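Local atomic coordinates of glycoprotein (Chandipura virus, PDB entry 5MDM), a protein that probably attaches the virus to host-cell receptors and, in the acidic endosome, changes shape to drive fusion of the viral and endosomal membranes. Residues Y1-L12 / F386-L400. Residues are numbered along the deposited sequence; the frame is centred on the assembly and turned at random.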
ATOM      1  N   TYR A   1      -3.185   7.233 -19.332  1.00 98.77           N
ATOM      2  CA  TYR A   1      -2.504   6.647 -18.185  1.00 96.33           C
ATOM      3  C   TYR A   1      -2.295   5.148 -18.393  1.00 97.85           C
ATOM      4  O   TYR A   1      -1.433   4.526 -17.759  1.00102.32           O
ATOM      5  CB  TYR A   1      -3.281   6.922 -16.893  1.00 97.50           C
ATOM      6  CG  TYR A   1      -4.703   6.403 -16.885  1.00 99.47           C
ATOM      7  CD1 TYR A   1      -5.014   5.193 -16.282  1.00103.33           C
ATOM      8  CD2 TYR A   1      -5.734   7.130 -17.469  1.00101.36           C
ATOM      9  CE1 TYR A   1      -6.314   4.715 -16.265  1.00111.98           C
ATOM     10  CE2 TYR A   1      -7.035   6.660 -17.462  1.00107.30           C
ATOM     11  CZ  TYR A   1      -7.319   5.450 -16.858  1.00115.42           C
ATOM     12  OH  TYR A   1      -8.613   4.971 -16.842  1.00121.21           O
ATOM     13  N   LEU A   2      -3.089   4.581 -19.293  1.00 86.11           N
ATOM     14  CA  LEU A   2      -2.945   3.187 -19.681  1.00 80.98           C
ATOM     15  C   LEU A   2      -2.087   3.075 -20.932  1.00 89.16           C
ATOM     16  O   LEU A   2      -2.388   3.680 -21.963  1.00 96.59           O
ATOM     17  CB  LEU A   2      -4.312   2.576 -19.959  1.00 82.53           C
ATOM     18  CG  LEU A   2      -5.292   2.589 -18.796  1.00 83.13           C
ATOM     19  CD1 LEU A   2      -6.569   1.895 -19.201  1.00 93.46           C
ATOM     20  CD2 LEU A   2      -4.680   1.920 -17.587  1.00 83.13           C
ATOM     21  N   SER A   3      -1.018   2.293 -20.843  1.00 82.19           N
ATOM     22  CA  SER A   3      -0.142   2.103 -21.987  1.00 77.34           C
ATOM     23  C   SER A   3      -0.101   0.646 -22.410  1.00 81.56           C
ATOM     24  O   SER A   3      -0.397  -0.249 -21.626  1.00 78.52           O
ATOM     25  CB  SER A   3       1.262   2.605 -21.673  1.00 69.54           C
ATOM     26  OG  SER A   3       1.500   2.539 -20.280  1.00 72.23           O
ATOM     27  N   ILE A   4       0.242   0.419 -23.670  1.00 85.43           N
ATOM     28  CA  ILE A   4       0.434  -0.923 -24.186  1.00 75.47           C
ATOM     29  C   ILE A   4       1.602  -0.875 -25.140  1.00 75.97           C
ATOM     30  O   ILE A   4       1.989   0.200 -25.608  1.00 65.34           O
ATOM     31  CB  ILE A   4      -0.791  -1.416 -24.978  1.00 80.75           C
ATOM     32  CG1 ILE A   4      -1.122  -0.438 -26.106  1.00 77.15           C
ATOM     33  CG2 ILE A   4      -1.991  -1.621 -24.065  1.00 82.65           C
ATOM     34  CD1 ILE A   4      -2.183  -0.942 -27.046  1.00 83.13           C
ATOM     35  N   ALA A   5       2.175  -2.039 -25.418  1.00 73.78           N
ATOM     36  CA  ALA A   5       3.140  -2.159 -26.496  1.00 73.93           C
ATOM     37  C   ALA A   5       2.384  -2.792 -27.647  1.00 79.43           C
ATOM     38  O   ALA A   5       1.766  -3.844 -27.485  1.00 84.95           O
ATOM     39  CB  ALA A   5       4.319  -3.013 -26.081  1.00 68.95           C
ATOM     40  N   PHE A   6       2.419  -2.139 -28.800  1.00 75.81           N
ATOM     41  CA  PHE A   6       1.563  -2.523 -29.910  1.00 77.90           C
ATOM     42  C   PHE A   6       2.310  -2.351 -31.228  1.00 83.43           C
ATOM     43  O   PHE A   6       3.154  -1.467 -31.342  1.00 94.29           O
ATOM     44  CB  PHE A   6       0.311  -1.646 -29.886  1.00 82.61           C
ATOM     45  CG  PHE A   6      -0.823  -2.182 -30.699  1.00 86.24           C
ATOM     46  CD1 PHE A   6      -1.094  -1.674 -31.956  1.00 93.16           C
ATOM     47  CD2 PHE A   6      -1.619  -3.200 -30.204  1.00 82.72           C
ATOM     48  CE1 PHE A   6      -2.140  -2.171 -32.705  1.00104.40           C
ATOM     49  CE2 PHE A   6      -2.663  -3.701 -30.943  1.00 92.74           C
ATOM     50  CZ  PHE A   6      -2.925  -3.189 -32.198  1.00106.66           C
ATOM     51  N   PRO A   7       2.018  -3.199 -32.225  1.00 81.28           N
ATOM     52  CA  PRO A   7       2.657  -3.005 -33.533  1.00 92.37           C
ATOM     53  C   PRO A   7       2.391  -1.602 -34.084  1.00 97.87           C
ATOM     54  O   PRO A   7       1.261  -1.116 -34.013  1.00 91.97           O
ATOM     55  CB  PRO A   7       1.998  -4.078 -34.415  1.00 88.08           C
ATOM     56  CG  PRO A   7       0.777  -4.514 -33.666  1.00 83.22           C
ATOM     57  CD  PRO A   7       1.135  -4.373 -32.219  1.00 80.96           C
ATOM     58  N   GLU A   8       3.430  -0.955 -34.602  1.00103.93           N
ATOM     59  CA  GLU A   8       3.328   0.435 -35.040  1.00103.99           C
ATOM     60  C   GLU A   8       2.371   0.625 -36.216  1.00109.89           C
ATOM     61  O   GLU A   8       1.507   1.499 -36.182  1.00104.14           O
ATOM     62  CB  GLU A   8       4.710   1.005 -35.365  1.00102.23           C
ATOM     63  CG  GLU A   8       5.550   0.141 -36.282  1.00111.32           C
ATOM     64  CD  GLU A   8       6.952   0.682 -36.467  1.00123.11           C
ATOM     65  OE1 GLU A   8       7.301   1.694 -35.817  1.00117.24           O
ATOM     66  OE2 GLU A   8       7.707   0.091 -37.268  1.00134.73           O
ATOM     67  N   ASN A   9       2.517  -0.203 -37.245  1.00116.14           N
ATOM     68  CA  ASN A   9       1.663  -0.105 -38.424  1.00113.26           C
ATOM     69  C   ASN A   9       0.262  -0.653 -38.167  1.00102.45           C
ATOM     70  O   ASN A   9       0.077  -1.558 -37.354  1.00 95.11           O
ATOM     71  CB  ASN A   9       2.304  -0.814 -39.621  1.00117.86           C
ATOM     72  CG  ASN A   9       3.778  -0.480 -39.774  1.00123.18           C
ATOM     73  OD1 ASN A   9       4.644  -1.239 -39.337  1.00139.62           O
ATOM     74  ND2 ASN A   9       4.069   0.664 -40.386  1.00106.40           N
ATOM     75  N   THR A  10      -0.719  -0.093 -38.865  1.00105.92           N
ATOM     76  CA  THR A  10      -2.111  -0.488 -38.703  1.00103.36           C
ATOM     77  C   THR A  10      -2.404  -1.741 -39.516  1.00109.62           C
ATOM     78  O   THR A  10      -3.455  -2.362 -39.365  1.00112.87           O
ATOM     79  CB  THR A  10      -3.058   0.636 -39.152  1.00115.29           C
ATOM     80  OG1 THR A  10      -2.965   0.809 -40.572  1.00122.99           O
ATOM     81  CG2 THR A  10      -2.690   1.940 -38.471  1.00119.96           C
ATOM     82  N   LYS A  11      -1.464  -2.093 -40.389  1.00113.26           N
ATOM     83  CA  LYS A  11      -1.557  -3.303 -41.196  1.00117.92           C
ATOM     84  C   LYS A  11      -0.206  -4.006 -41.199  1.00116.87           C
ATOM     85  O   LYS A  11       0.842  -3.355 -41.227  1.00118.87           O
ATOM     86  CB  LYS A  11      -1.973  -2.976 -42.636  1.00126.05           C
ATOM     87  CG  LYS A  11      -3.359  -2.359 -42.778  1.00123.62           C
ATOM     88  CD  LYS A  11      -3.675  -2.036 -44.229  1.00128.14           C
ATOM     89  CE  LYS A  11      -3.692  -3.294 -45.091  1.00142.98           C
ATOM     90  NZ  LYS A  11      -4.088  -3.025 -46.509  1.00148.74           N
ATOM     91  N   LEU A  12      -0.232  -5.333 -41.165  1.00112.19           N
ATOM     92  CA  LEU A  12       0.991  -6.120 -41.222  1.00118.46           C
ATOM     93  C   LEU A  12       0.885  -7.205 -42.288  1.00126.92           C
ATOM     94  O   LEU A  12      -0.212  -7.645 -42.632  1.00118.42           O
ATOM     95  CB  LEU A  12       1.291  -6.751 -39.859  1.00117.59           C
ATOM     96  CG  LEU A  12       1.617  -5.795 -38.711  1.00114.20           C
ATOM     97  CD1 LEU A  12       1.812  -6.571 -37.419  1.00109.31           C
ATOM     98  CD2 LEU A  12       2.849  -4.963 -39.035  1.00115.49           C
ATOM     99  N   PHE A 386      -8.878  -5.028 -25.345  1.00 98.72           N
ATOM    100  CA  PHE A 386      -7.550  -5.538 -25.034  1.00 87.69           C
ATOM    101  C   PHE A 386      -7.667  -6.364 -23.765  1.00 84.99           C
ATOM    102  O   PHE A 386      -8.449  -6.029 -22.873  1.00 81.20           O
ATOM    103  CB  PHE A 386      -6.566  -4.392 -24.769  1.00 80.78           C
ATOM    104  CG  PHE A 386      -6.115  -3.664 -26.005  1.00 97.34           C
ATOM    105  CD1 PHE A 386      -5.101  -4.179 -26.797  1.00 98.16           C
ATOM    106  CD2 PHE A 386      -6.686  -2.450 -26.361  1.00108.36           C
ATOM    107  CE1 PHE A 386      -4.675  -3.506 -27.932  1.00100.61           C
ATOM    108  CE2 PHE A 386      -6.266  -1.773 -27.493  1.00111.44           C
ATOM    109  CZ  PHE A 386      -5.260  -2.304 -28.280  1.00109.35           C
ATOM    110  N   PRO A 387      -6.889  -7.450 -23.672  1.00101.34           N
ATOM    111  CA  PRO A 387      -6.775  -8.197 -22.418  1.00 79.18           C
ATOM    112  C   PRO A 387      -6.026  -7.348 -21.398  1.00 96.95           C
ATOM    113  O   PRO A 387      -5.018  -6.731 -21.740  1.00 97.60           O
ATOM    114  CB  PRO A 387      -5.936  -9.404 -22.816  1.00 78.11           C
ATOM    115  CG  PRO A 387      -5.145  -8.927 -23.973  1.00102.08           C
ATOM    116  CD  PRO A 387      -6.047  -8.022 -24.733  1.00103.54           C
ATOM    117  N   TRP A 388      -6.507  -7.321 -20.162  1.00 93.59           N
ATOM    118  CA  TRP A 388      -5.995  -6.390 -19.165  1.00 77.24           C
ATOM    119  C   TRP A 388      -4.497  -6.507 -18.897  1.00 85.51           C
ATOM    120  O   TRP A 388      -3.861  -5.548 -18.458  1.00 91.00           O
ATOM    121  CB  TRP A 388      -6.764  -6.540 -17.853  1.00 93.01           C
ATOM    122  CG  TRP A 388      -6.349  -5.541 -16.825  1.00 87.52           C
ATOM    123  CD1 TRP A 388      -5.763  -5.794 -15.620  1.00 80.30           C
ATOM    124  CD2 TRP A 388      -6.466  -4.119 -16.923  1.00 92.95           C
ATOM    125  NE1 TRP A 388      -5.519  -4.618 -14.956  1.00 84.33           N
ATOM    126  CE2 TRP A 388      -5.940  -3.573 -15.735  1.00 91.58           C
ATOM    127  CE3 TRP A 388      -6.974  -3.253 -17.900  1.00 99.02           C
ATOM    128  CZ2 TRP A 388      -5.903  -2.202 -15.498  1.00 94.08           C
ATOM    129  CZ3 TRP A 388      -6.938  -1.893 -17.663  1.00101.58           C
ATOM    130  CH2 TRP A 388      -6.404  -1.381 -16.475  1.00 99.67           C
ATOM    131  N   HIS A 389      -3.929  -7.676 -19.164  1.00 77.92           N
ATOM    132  CA  HIS A 389      -2.537  -7.921 -18.809  1.00 73.07           C
ATOM    133  C   HIS A 389      -1.561  -7.256 -19.766  1.00 87.74           C
ATOM    134  O   HIS A 389      -0.398  -7.062 -19.422  1.00 89.39           O
ATOM    135  CB  HIS A 389      -2.254  -9.417 -18.718  1.00 72.36           C
ATOM    136  CG  HIS A 389      -2.180 -10.105 -20.043  1.00 79.10           C
ATOM    137  ND1 HIS A 389      -0.986 -10.356 -20.685  1.00 81.56           N
ATOM    138  CD2 HIS A 389      -3.149 -10.609 -20.844  1.00 79.48           C
ATOM    139  CE1 HIS A 389      -1.223 -10.980 -21.824  1.00 89.63           C
ATOM    140  NE2 HIS A 389      -2.528 -11.144 -21.946  1.00 87.26           N
ATOM    141  N   LEU A 390      -2.036  -6.906 -20.957  1.00 74.21           N
ATOM    142  CA  LEU A 390      -1.206  -6.228 -21.943  1.00 74.58           C
ATOM    143  C   LEU A 390      -1.083  -4.751 -21.616  1.00 84.51           C
ATOM    144  O   LEU A 390      -0.255  -4.038 -22.188  1.00 85.99           O
ATOM    145  CB  LEU A 390      -1.788  -6.396 -23.344  1.00 75.98           C
ATOM    146  CG  LEU A 390      -1.639  -7.783 -23.957  1.00 75.84           C
ATOM    147  CD1 LEU A 390      -2.023  -7.741 -25.418  1.00 99.50           C
ATOM    148  CD2 LEU A 390      -0.220  -8.304 -23.781  1.00 74.67           C
ATOM    149  N   ILE A 391      -1.915  -4.304 -20.686  1.00 75.35           N
ATOM    150  CA  ILE A 391      -1.970  -2.903 -20.303  1.00 76.70           C
ATOM    151  C   ILE A 391      -1.154  -2.642 -19.047  1.00 75.10           C
ATOM    152  O   ILE A 391      -1.197  -3.418 -18.091  1.00 83.51           O
ATOM    153  CB  ILE A 391      -3.418  -2.477 -20.048  1.00 77.62           C
ATOM    154  CG1 ILE A 391      -4.275  -2.831 -21.259  1.00 78.87           C
ATOM    155  CG2 ILE A 391      -3.496  -0.998 -19.713  1.00 78.81           C
ATOM    156  CD1 ILE A 391      -5.705  -2.415 -21.125  1.00 80.71           C
ATOM    157  N   GLY A 392      -0.410  -1.544 -19.056  1.00 75.45           N
ATOM    158  CA  GLY A 392       0.348  -1.127 -17.896  1.00 79.98           C
ATOM    159  C   GLY A 392      -0.030   0.273 -17.459  1.00 80.30           C
ATOM    160  O   GLY A 392      -0.561   1.067 -18.244  1.00 77.69           O
ATOM    161  N   MET A 393       0.255   0.578 -16.199  1.00 81.42           N
ATOM    162  CA  MET A 393      -0.074   1.875 -15.623  1.00 93.34           C
ATOM    163  C   MET A 393       0.880   2.233 -14.484  1.00 86.97           C
ATOM    164  O   MET A 393       1.328   1.362 -13.737  1.00 82.46           O
ATOM    165  CB  MET A 393      -1.512   1.845 -15.112  1.00100.02           C
ATOM    166  CG  MET A 393      -1.894   0.484 -14.550  1.00107.79           C
ATOM    167  SD  MET A 393      -3.635   0.356 -14.145  1.00109.10           S
ATOM    168  CE  MET A 393      -3.762   1.693 -12.968  1.00 93.57           C
ATOM    169  N   GLY A 394       1.193   3.516 -14.359  1.00 86.69           N
ATOM    170  CA  GLY A 394       1.961   4.004 -13.229  1.00 85.00           C
ATOM    171  C   GLY A 394       3.429   3.625 -13.224  1.00 81.05           C
ATOM    172  O   GLY A 394       4.122   3.850 -12.232  1.00 81.12           O
ATOM    173  N   ILE A 395       3.911   3.059 -14.324  1.00 86.97           N
ATOM    174  CA  ILE A 395       5.329   2.714 -14.429  1.00 91.15           C
ATOM    175  C   ILE A 395       6.074   3.575 -15.457  1.00 97.61           C
ATOM    176  O   ILE A 395       7.000   4.309 -15.103  1.00100.68           O
ATOM    177  CB  ILE A 395       5.548   1.216 -14.751  1.00 80.47           C
ATOM    178  CG1 ILE A 395       4.715   0.333 -13.820  1.00 76.16           C
ATOM    179  CG2 ILE A 395       7.015   0.855 -14.631  1.00 83.19           C
ATOM    180  CD1 ILE A 395       4.979   0.562 -12.354  1.00 73.98           C
ATOM    181  N   VAL A 396       5.666   3.493 -16.720  1.00 94.04           N
ATOM    182  CA  VAL A 396       6.399   4.160 -17.793  1.00 77.92           C
ATOM    183  C   VAL A 396       5.981   5.610 -18.029  1.00 93.74           C
ATOM    184  O   VAL A 396       6.516   6.279 -18.915  1.00 80.94           O
ATOM    185  CB  VAL A 396       6.271   3.396 -19.115  1.00113.79           C
ATOM    186  CG1 VAL A 396       6.642   1.944 -18.910  1.00 75.95           C
ATOM    187  CG2 VAL A 396       4.860   3.521 -19.661  1.00 78.22           C
ATOM    188  N   ASP A 397       5.022   6.090 -17.244  1.00 95.36           N
ATOM    189  CA  ASP A 397       4.619   7.496 -17.289  1.00 93.20           C
ATOM    190  C   ASP A 397       4.304   8.009 -15.886  1.00 92.19           C
ATOM    191  O   ASP A 397       4.181   7.227 -14.943  1.00 91.56           O
ATOM    192  CB  ASP A 397       3.425   7.709 -18.227  1.00 88.77           C
ATOM    193  CG  ASP A 397       2.250   6.803 -17.903  1.00 97.75           C
ATOM    194  OD1 ASP A 397       1.642   6.970 -16.827  1.00 95.24           O
ATOM    195  OD2 ASP A 397       1.925   5.926 -18.732  1.00109.27           O
ATOM    196  N   ASN A 398       4.179   9.322 -15.747  1.00 92.23           N
ATOM    197  CA  ASN A 398       3.925   9.914 -14.438  1.00 99.31           C
ATOM    198  C   ASN A 398       2.435  10.174 -14.200  1.00 98.79           C
ATOM    199  O   ASN A 398       2.055  10.939 -13.313  1.00 92.84           O
ATOM    200  CB  ASN A 398       4.732  11.207 -14.278  1.00107.49           C
ATOM    201  CG  ASN A 398       5.000  11.555 -12.825  1.00113.36           C
ATOM    202  OD1 ASN A 398       4.951  10.691 -11.951  1.00 87.45           O
ATOM    203  ND2 ASN A 398       5.286  12.827 -12.562  1.00116.41           N
ATOM    204  N   GLU A 399       1.592   9.516 -14.987  1.00102.44           N
ATOM    205  CA  GLU A 399       0.161   9.800 -14.982  1.00 88.59           C
ATOM    206  C   GLU A 399      -0.559   9.390 -13.699  1.00101.29           C
ATOM    207  O   GLU A 399      -1.626   9.922 -13.392  1.00109.94           O
ATOM    208  CB  GLU A 399      -0.515   9.157 -16.195  1.00101.39           C
ATOM    209  CG  GLU A 399      -0.077   9.741 -17.524  1.00110.78           C
ATOM    210  CD  GLU A 399      -0.430  11.213 -17.654  1.00133.73           C
ATOM    211  OE1 GLU A 399      -1.435  11.642 -17.050  1.00143.14           O
ATOM    212  OE2 GLU A 399       0.300  11.944 -18.355  1.00143.76           O
ATOM    213  N   LEU A 400       0.009   8.452 -12.951  1.00 93.35           N
ATOM    214  CA  LEU A 400      -0.648   7.992 -11.730  1.00 94.02           C
ATOM    215  C   LEU A 400       0.254   8.097 -10.514  1.00 96.94           C
ATOM    216  O   LEU A 400       0.253   7.216  -9.653  1.00101.73           O
ATOM    217  CB  LEU A 400      -1.163   6.563 -11.893  1.00 89.37           C
ATOM    218  CG  LEU A 400      -2.234   6.388 -12.973  1.00 90.68           C
ATOM    219  CD1 LEU A 400      -2.582   4.932 -13.134  1.00 92.74           C
ATOM    220  CD2 LEU A 400      -3.480   7.200 -12.654  1.00 88.10           C
TER
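Two groups of Ser3 grip the carbonyl oxygen of Gly392. Ser3 N gives Gly392 O a nearly straight bond of 2.9 Å in the carbonyl plane (174° at the hydrogen), whereas Ser3 OG donates to Gly392 O over 3.2 Å from well above that plane. Gly392 N returns a 2.9 Å bond to Ser3 O, making the two residues a hydrogen-bonded antiparallel pair.

Apolar side chains continue the contact along strand 2-7. Leu2 crosses the indole of Trp388 at about a right angle, its CD2 lying 3.9 Å from Trp388 CH2, while its CB packs on Ile391 CG2. With CG1 of Ile4 set between its backbone N and carbonyl carbon (chi1 56°), CD1 reaches Phe386 CZ at 3.6 Å. Phe6 CE2 comes to the edge of the Phe386 ring, the two planes standing 82° apart. At the chain start, Tyr1 CB rests on Glu399 CB at 3.6 Å. Asp397 OD1 accepts from Glu399 N, forming an Asx turn, and its OD2 bonds Trp337 NE1 on strand 325-338.

That long strand also pairs with 2-7, leaving 2-7 between it and strand 392-393. Trp388 and Met393, in a region probably used for trimerization, also pack on the second subunit. Two backbone bonds, with the Ser3 hydroxyl added, set the register across some 370 residues of sequence, and apolar packing extends the join to Phe6.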